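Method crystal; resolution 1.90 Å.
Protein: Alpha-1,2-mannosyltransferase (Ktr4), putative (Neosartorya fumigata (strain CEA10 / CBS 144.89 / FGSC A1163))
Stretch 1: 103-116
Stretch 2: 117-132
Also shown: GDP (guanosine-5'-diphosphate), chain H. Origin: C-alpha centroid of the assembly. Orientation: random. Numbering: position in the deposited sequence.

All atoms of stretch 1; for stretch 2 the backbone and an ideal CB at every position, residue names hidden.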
# COMPACT_ATOMS: atom_id res chain seq x y z
N ILE A 103 13.77 8.30 -1.49
CA ILE A 103 14.08 8.44 -0.07
C ILE A 103 13.96 7.06 0.59
O ILE A 103 12.86 6.48 0.66
CB ILE A 103 13.18 9.48 0.62
CG1 ILE A 103 13.17 10.79 -0.17
CG2 ILE A 103 13.67 9.75 2.04
CD1 ILE A 103 12.26 11.85 0.38
N PHE A 104 15.10 6.55 1.06
CA PHE A 104 15.17 5.26 1.73
C PHE A 104 15.15 5.43 3.24
O PHE A 104 15.78 6.35 3.78
CB PHE A 104 16.43 4.52 1.28
CG PHE A 104 16.50 4.32 -0.20
CD1 PHE A 104 15.71 3.36 -0.82
CD2 PHE A 104 17.35 5.10 -0.99
CE1 PHE A 104 15.75 3.18 -2.19
CE2 PHE A 104 17.40 4.92 -2.37
CZ PHE A 104 16.61 3.95 -2.97
N PHE A 105 14.40 4.55 3.91
CA PHE A 105 14.25 4.56 5.37
C PHE A 105 14.68 3.24 5.96
O PHE A 105 14.47 2.18 5.36
CB PHE A 105 12.80 4.83 5.75
CG PHE A 105 12.32 6.20 5.36
CD1 PHE A 105 12.49 7.28 6.23
CD2 PHE A 105 11.71 6.41 4.14
CE1 PHE A 105 12.04 8.54 5.88
CE2 PHE A 105 11.26 7.68 3.78
CZ PHE A 105 11.42 8.74 4.65
N ASN A 106 15.27 3.30 7.15
CA ASN A 106 15.74 2.11 7.84
C ASN A 106 15.88 2.44 9.33
O ASN A 106 16.25 3.56 9.68
CB ASN A 106 17.06 1.63 7.20
CG ASN A 106 17.54 0.28 7.72
OD1 ASN A 106 16.93 -0.32 8.60
ND2 ASN A 106 18.64 -0.19 7.16
N ASP A 107 15.49 1.51 10.19
CA ASP A 107 15.68 1.67 11.64
C ASP A 107 17.18 1.69 12.01
O ASP A 107 17.55 2.32 12.99
CB ASP A 107 14.94 0.58 12.42
CG ASP A 107 15.38 -0.83 12.05
OD1 ASP A 107 15.30 -1.18 10.85
OD2 ASP A 107 15.79 -1.58 12.95
N LYS A 108 18.00 1.01 11.21
CA LYS A 108 19.45 1.03 11.34
C LYS A 108 20.10 1.88 10.25
O LYS A 108 19.44 2.21 9.25
CB LYS A 108 19.97 -0.40 11.28
CG LYS A 108 19.43 -1.26 12.42
CD LYS A 108 19.63 -2.73 12.17
CE LYS A 108 18.92 -3.55 13.24
NZ LYS A 108 18.95 -4.99 12.88
N PRO A 109 21.38 2.26 10.42
CA PRO A 109 22.06 3.05 9.39
C PRO A 109 22.28 2.29 8.09
O PRO A 109 22.51 1.09 8.13
CB PRO A 109 23.43 3.38 10.04
CG PRO A 109 23.21 3.23 11.50
CD PRO A 109 22.23 2.10 11.62
N PHE A 110 22.21 2.97 6.95
CA PHE A 110 22.54 2.33 5.68
C PHE A 110 24.06 2.23 5.50
O PHE A 110 24.78 3.14 5.89
CB PHE A 110 21.93 3.09 4.49
CG PHE A 110 20.44 2.89 4.34
CD1 PHE A 110 19.91 1.64 4.02
CD2 PHE A 110 19.57 3.97 4.50
CE1 PHE A 110 18.54 1.47 3.86
CE2 PHE A 110 18.20 3.79 4.35
CZ PHE A 110 17.69 2.55 4.03
N THR A 111 24.51 1.15 4.88
CA THR A 111 25.93 0.97 4.57
C THR A 111 26.34 1.88 3.42
O THR A 111 25.49 2.38 2.67
CB THR A 111 26.28 -0.48 4.19
OG1 THR A 111 25.60 -0.86 2.99
CG2 THR A 111 25.93 -1.44 5.32
N GLU A 112 27.65 2.08 3.27
CA GLU A 112 28.18 2.81 2.12
C GLU A 112 27.94 2.05 0.81
O GLU A 112 27.69 2.67 -0.21
CB GLU A 112 29.67 3.13 2.30
CG GLU A 112 29.95 4.10 3.44
CD GLU A 112 29.23 5.44 3.27
OE1 GLU A 112 29.28 6.00 2.16
OE2 GLU A 112 28.61 5.92 4.24
N GLU A 113 28.01 0.72 0.86
CA GLU A 113 27.68 -0.11 -0.31
C GLU A 113 26.21 0.11 -0.77
O GLU A 113 25.94 0.24 -1.96
CB GLU A 113 27.91 -1.60 0.01
CG GLU A 113 27.83 -2.55 -1.19
CD GLU A 113 27.64 -4.02 -0.80
OE1 GLU A 113 27.42 -4.85 -1.71
OE2 GLU A 113 27.69 -4.36 0.40
N PHE A 114 25.28 0.17 0.19
CA PHE A 114 23.87 0.44 -0.10
C PHE A 114 23.71 1.78 -0.82
O PHE A 114 23.03 1.87 -1.84
CB PHE A 114 23.04 0.43 1.19
CG PHE A 114 21.55 0.61 0.97
CD1 PHE A 114 21.00 1.89 0.81
CD2 PHE A 114 20.70 -0.49 0.93
CE1 PHE A 114 19.64 2.06 0.61
CE2 PHE A 114 19.33 -0.32 0.72
CZ PHE A 114 18.81 0.95 0.56
N LYS A 115 24.35 2.82 -0.28
CA LYS A 115 24.25 4.16 -0.87
C LYS A 115 24.81 4.22 -2.29
O LYS A 115 24.20 4.82 -3.16
CB LYS A 115 24.94 5.20 0.01
CG LYS A 115 24.29 5.39 1.36
CD LYS A 115 25.16 6.23 2.28
CE LYS A 115 24.56 6.27 3.67
NZ LYS A 115 25.37 7.15 4.56
N LYS A 116 25.96 3.59 -2.51
CA LYS A 116 26.61 3.61 -3.82
C LYS A 116 25.80 2.85 -4.87
O LYS A 116 25.58 3.34 -5.98
CB LYS A 116 28.04 3.04 -3.73
CG LYS A 116 28.73 2.78 -5.07
CD LYS A 116 30.14 2.23 -4.89
CE LYS A 116 31.15 3.33 -4.57
NZ LYS A 116 31.37 4.26 -5.72
N UNK A 117 25.37 1.64 -4.52
CA UNK A 117 24.64 0.78 -5.44
C UNK A 117 23.27 1.38 -5.82
O UNK A 117 22.88 1.32 -6.98
CB UNK A 117 24.45 -0.60 -4.82
N UNK A 118 22.56 1.96 -4.86
CA UNK A 118 21.25 2.57 -5.12
C UNK A 118 21.34 3.83 -6.00
O UNK A 118 20.61 3.95 -6.99
CB UNK A 118 20.58 2.92 -3.79
N UNK A 119 22.24 4.75 -5.66
CA UNK A 119 22.43 5.98 -6.45
C UNK A 119 22.89 5.68 -7.89
O UNK A 119 22.55 6.41 -8.81
CB UNK A 119 23.45 6.89 -5.76
N UNK A 120 23.61 4.57 -8.08
CA UNK A 120 24.02 4.12 -9.41
C UNK A 120 22.86 3.71 -10.34
O UNK A 120 23.04 3.66 -11.56
CB UNK A 120 24.98 2.94 -9.26
N UNK A 121 21.69 3.42 -9.79
CA UNK A 121 20.54 2.99 -10.58
C UNK A 121 19.58 4.10 -10.99
O UNK A 121 18.54 3.82 -11.60
CB UNK A 121 19.76 1.94 -9.79
N UNK A 122 19.89 5.35 -10.65
CA UNK A 122 18.97 6.45 -10.94
C UNK A 122 19.75 7.73 -11.19
O UNK A 122 20.84 7.92 -10.63
CB UNK A 122 17.98 6.65 -9.79
N UNK A 123 19.21 8.59 -12.04
CA UNK A 123 19.76 9.94 -12.24
C UNK A 123 19.22 10.91 -11.21
O UNK A 123 19.76 12.01 -11.07
CB UNK A 123 19.44 10.45 -13.65
N UNK A 124 18.15 10.53 -10.50
CA UNK A 124 17.57 11.42 -9.49
C UNK A 124 18.39 11.40 -8.21
O UNK A 124 19.21 10.51 -8.00
CB UNK A 124 16.12 11.02 -9.19
N UNK A 125 18.13 12.37 -7.34
CA UNK A 125 18.75 12.42 -6.02
C UNK A 125 18.21 11.28 -5.15
O UNK A 125 17.00 11.02 -5.16
CB UNK A 125 18.50 13.77 -5.35
N UNK A 126 19.11 10.62 -4.43
CA UNK A 126 18.77 9.63 -3.42
C UNK A 126 19.06 10.18 -2.04
O UNK A 126 20.10 10.80 -1.84
CB UNK A 126 19.54 8.33 -3.65
N UNK A 127 18.17 9.91 -1.09
CA UNK A 127 18.34 10.29 0.30
C UNK A 127 18.24 9.05 1.19
O UNK A 127 17.52 8.09 0.86
CB UNK A 127 17.30 11.34 0.71
N UNK A 128 18.97 9.09 2.30
CA UNK A 128 19.17 7.94 3.17
C UNK A 128 18.85 8.36 4.58
O UNK A 128 19.59 9.15 5.17
CB UNK A 128 20.60 7.39 3.07
N UNK A 129 17.73 7.87 5.11
CA UNK A 129 17.18 8.34 6.37
C UNK A 129 17.08 7.21 7.37
O UNK A 129 16.84 6.05 7.00
CB UNK A 129 15.81 8.98 6.15
N UNK A 130 17.26 7.55 8.64
CA UNK A 130 17.07 6.59 9.72
C UNK A 130 15.77 6.90 10.41
O UNK A 130 15.42 8.06 10.60
CB UNK A 130 18.23 6.62 10.71
N UNK A 131 15.04 5.85 10.77
CA UNK A 131 13.80 6.01 11.53
C UNK A 131 14.18 6.34 12.98
O UNK A 131 14.95 5.61 13.57
CB UNK A 131 12.93 4.75 11.45
N UNK A 132 13.63 7.43 13.56
CA UNK A 132 13.97 7.71 14.97
C UNK A 132 13.47 6.62 15.92
O UNK A 132 12.42 6.02 15.67
CB UNK A 132 13.38 9.06 15.39
PB GDP H . 5.80 -8.61 3.42
O1B GDP H . 6.24 -10.04 3.31
O2B GDP H . 5.89 -7.81 2.11
O3B GDP H . 4.50 -8.38 4.17
O3A GDP H . 6.93 -8.01 4.42
PA GDP H . 8.40 -7.47 3.99
O1A GDP H . 9.47 -8.28 4.68
O2A GDP H . 8.40 -7.26 2.46
O5' GDP H . 8.32 -6.06 4.77
C5' GDP H . 7.52 -4.98 4.27
C4' GDP H . 8.41 -3.78 3.96
O4' GDP H . 9.03 -3.33 5.17
C3' GDP H . 9.56 -4.08 3.02
O3' GDP H . 9.83 -2.88 2.27
C2' GDP H . 10.72 -4.46 3.93
O2' GDP H . 11.99 -4.16 3.35
C1' GDP H . 10.43 -3.59 5.15
N9 GDP H . 10.79 -4.12 6.49
C8 GDP H . 10.20 -5.13 7.20
N7 GDP H . 10.79 -5.26 8.41
C5 GDP H . 11.77 -4.33 8.49
C6 GDP H . 12.78 -3.91 9.49
O6 GDP H . 12.84 -4.51 10.57
N1 GDP H . 13.60 -2.88 9.19
C2 GDP H . 13.52 -2.22 8.00
N2 GDP H . 14.37 -1.20 7.73
N3 GDP H . 12.63 -2.56 7.05
C4 GDP H . 11.75 -3.58 7.24

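Position 117 continues the helix of stretch 1, its N bonded to Glu113 O at 3.0 Å. CA-to-CB points away overall, and a long polar or charged chain would suit, perhaps a base with Glu113 one turn back. It is Arg117, whose NH1 stops 4.5 Å from Glu113 OE1, beyond a salt bridge.

At position 118 the ideal CB lies 3.3 Å from Phe114 O and 4.0 Å from Phe104 CE2, so little room remains between helix and strand. Alanine, serine, threonine or valine would suit, and a hydroxyl could reach the carbonyl. Thr118 does both jobs: OG1, at chi1 p, donates to Phe114 O at 2.7 Å, while CG2 lies over the face of the Phe114 ring.

Position 119 bonds its N to Lys115 O at 3.2 Å, and its CB points sideways; many helix formers would fit. Gln119 turns its end away from stretch 1. At 120, N still reaches Lys116 O at 3.1 Å and little else is near, so a small or polar residue serves; it is Ala120.

Positions 121, 122, 123, 124 and 125 have no part of stretch 1 within 5.5 Å of their ideal CBs, and the visible atoms scarcely restrict them. They are Glu121, Thr122, Lys123, Ala124 and Lys125. Gln119 ties this loop together, its NE2 donating to Ala124 O at 2.8 Å.

Position 126 opens a strand, its ideal CB 4.2 Å from Phe104 CE2; a small or medium apolar group would suit. Cys126 sets SG at the edge of the Phe104 ring.

Position 127 pairs in parallel with Ile103, and its carbonyl accepts from Phe104 N at 2.9 Å. With CB 4.2 Å from Ile103 CG2, a beta-branched or aromatic residue fits. Tyr127 packs CD2 4.1 Å from Ile103 CG1.

Position 128 falls on the other face, beside Phe104, with Phe110 CD2 3.8 Å and Lys115 CE 4.2 Å from the ideal CB. A large, flat side chain could run on toward the helix, and a polar tip would find carbonyls there. Tyr128 takes that path: Lys115 CG sits over its ring face, Phe110 and Phe114 meet its edge, and OH donates to Thr118 OG1 at 2.7 Å. The residue thus joins strand to helix.

Position 129 donates its N to Phe104 O at 2.8 Å. Its CB, 3.7 Å from Phe105 CD1, favours a chain with an aliphatic start. Glu129 puts CG 3.8 Å from Ile103 CG2 and leads its carboxylate away.

Position 130 pairs with Asn106, and the backbone carbonyls of Asn106, Asp107 and Lys108 all lie within 5 Å of its ideal CB, on the side of stretch 1. An extended donor is the natural choice: glutamine, lysine or arginine. Gln130 sends NE2 to Asp107 O at 2.9 Å.

Position 131 closes the ladder, N to Asn106 O at 2.8 Å, with CB pointing toward stretch 1. A compact apolar residue suits, and Val131 brings CG2 within 4.3 Å of Phe105 CB. Position 132 points away, leaving the choice open; it is Pro132.

Stretch 2 117-132: RTQAETKAKCYYEQVP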
# COMPACT_ATOMS: atom_id res chain seq x y z
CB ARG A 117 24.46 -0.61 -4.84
CG ARG A 117 25.75 -1.40 -4.67
CD ARG A 117 26.30 -1.88 -5.99
NE ARG A 117 25.29 -2.53 -6.83
CZ ARG A 117 24.77 -3.74 -6.63
NH1 ARG A 117 25.14 -4.49 -5.59
NH2 ARG A 117 23.86 -4.19 -7.47
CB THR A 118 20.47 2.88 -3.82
OG1 THR A 118 21.27 3.65 -2.91
CG2 THR A 118 20.04 1.58 -3.14
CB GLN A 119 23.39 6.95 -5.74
CG GLN A 119 23.57 8.31 -6.40
CD GLN A 119 22.30 9.14 -6.47
OE1 GLN A 119 21.94 9.83 -5.52
NE2 GLN A 119 21.62 9.11 -7.62
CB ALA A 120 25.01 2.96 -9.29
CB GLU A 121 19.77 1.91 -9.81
CG GLU A 121 20.57 0.65 -9.53
CD GLU A 121 21.05 -0.06 -10.79
OE1 GLU A 121 20.46 0.12 -11.87
OE2 GLU A 121 22.03 -0.82 -10.69
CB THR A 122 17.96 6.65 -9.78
OG1 THR A 122 17.05 7.71 -10.10
CG2 THR A 122 18.64 7.00 -8.47
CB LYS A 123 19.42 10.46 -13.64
CG LYS A 123 19.85 9.54 -14.78
CD LYS A 123 19.63 10.17 -16.15
CE LYS A 123 18.17 10.60 -16.43
NZ LYS A 123 17.16 9.51 -16.29
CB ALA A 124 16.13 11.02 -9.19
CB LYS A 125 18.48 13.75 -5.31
CG LYS A 125 19.08 14.99 -5.98
CD LYS A 125 18.12 15.64 -6.98
CE LYS A 125 18.35 17.14 -7.12
NZ LYS A 125 19.68 17.46 -7.72
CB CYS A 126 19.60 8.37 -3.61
SG CYS A 126 19.15 7.41 -5.06
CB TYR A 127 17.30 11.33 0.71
CG TYR A 127 17.35 12.56 -0.15
CD1 TYR A 127 18.16 13.66 0.20
CD2 TYR A 127 16.60 12.64 -1.32
CE1 TYR A 127 18.20 14.79 -0.60
CE2 TYR A 127 16.65 13.77 -2.13
CZ TYR A 127 17.45 14.84 -1.76
OH TYR A 127 17.48 15.95 -2.57
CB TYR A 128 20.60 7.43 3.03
CG TYR A 128 20.92 7.10 1.59
CD1 TYR A 128 20.55 5.87 1.04
CD2 TYR A 128 21.55 8.04 0.76
CE1 TYR A 128 20.81 5.58 -0.30
CE2 TYR A 128 21.81 7.76 -0.57
CZ TYR A 128 21.44 6.53 -1.10
OH TYR A 128 21.70 6.24 -2.41
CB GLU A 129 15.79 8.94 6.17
CG GLU A 129 15.75 10.12 5.22
CD GLU A 129 16.44 11.35 5.74
OE1 GLU A 129 16.56 11.53 6.97
OE2 GLU A 129 16.84 12.18 4.90
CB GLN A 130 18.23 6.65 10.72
CG GLN A 130 18.28 5.42 11.60
CD GLN A 130 19.50 5.39 12.51
OE1 GLN A 130 20.20 6.39 12.64
NE2 GLN A 130 19.75 4.25 13.15
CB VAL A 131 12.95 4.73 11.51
CG1 VAL A 131 11.71 4.89 12.39
CG2 VAL A 131 12.55 4.39 10.07
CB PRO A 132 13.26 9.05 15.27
CG PRO A 132 12.69 9.54 13.99
CD PRO A 132 12.72 8.43 12.98
O HOH W 1 15.93 3.47 14.91
O HOH W 2 19.19 4.74 8.08
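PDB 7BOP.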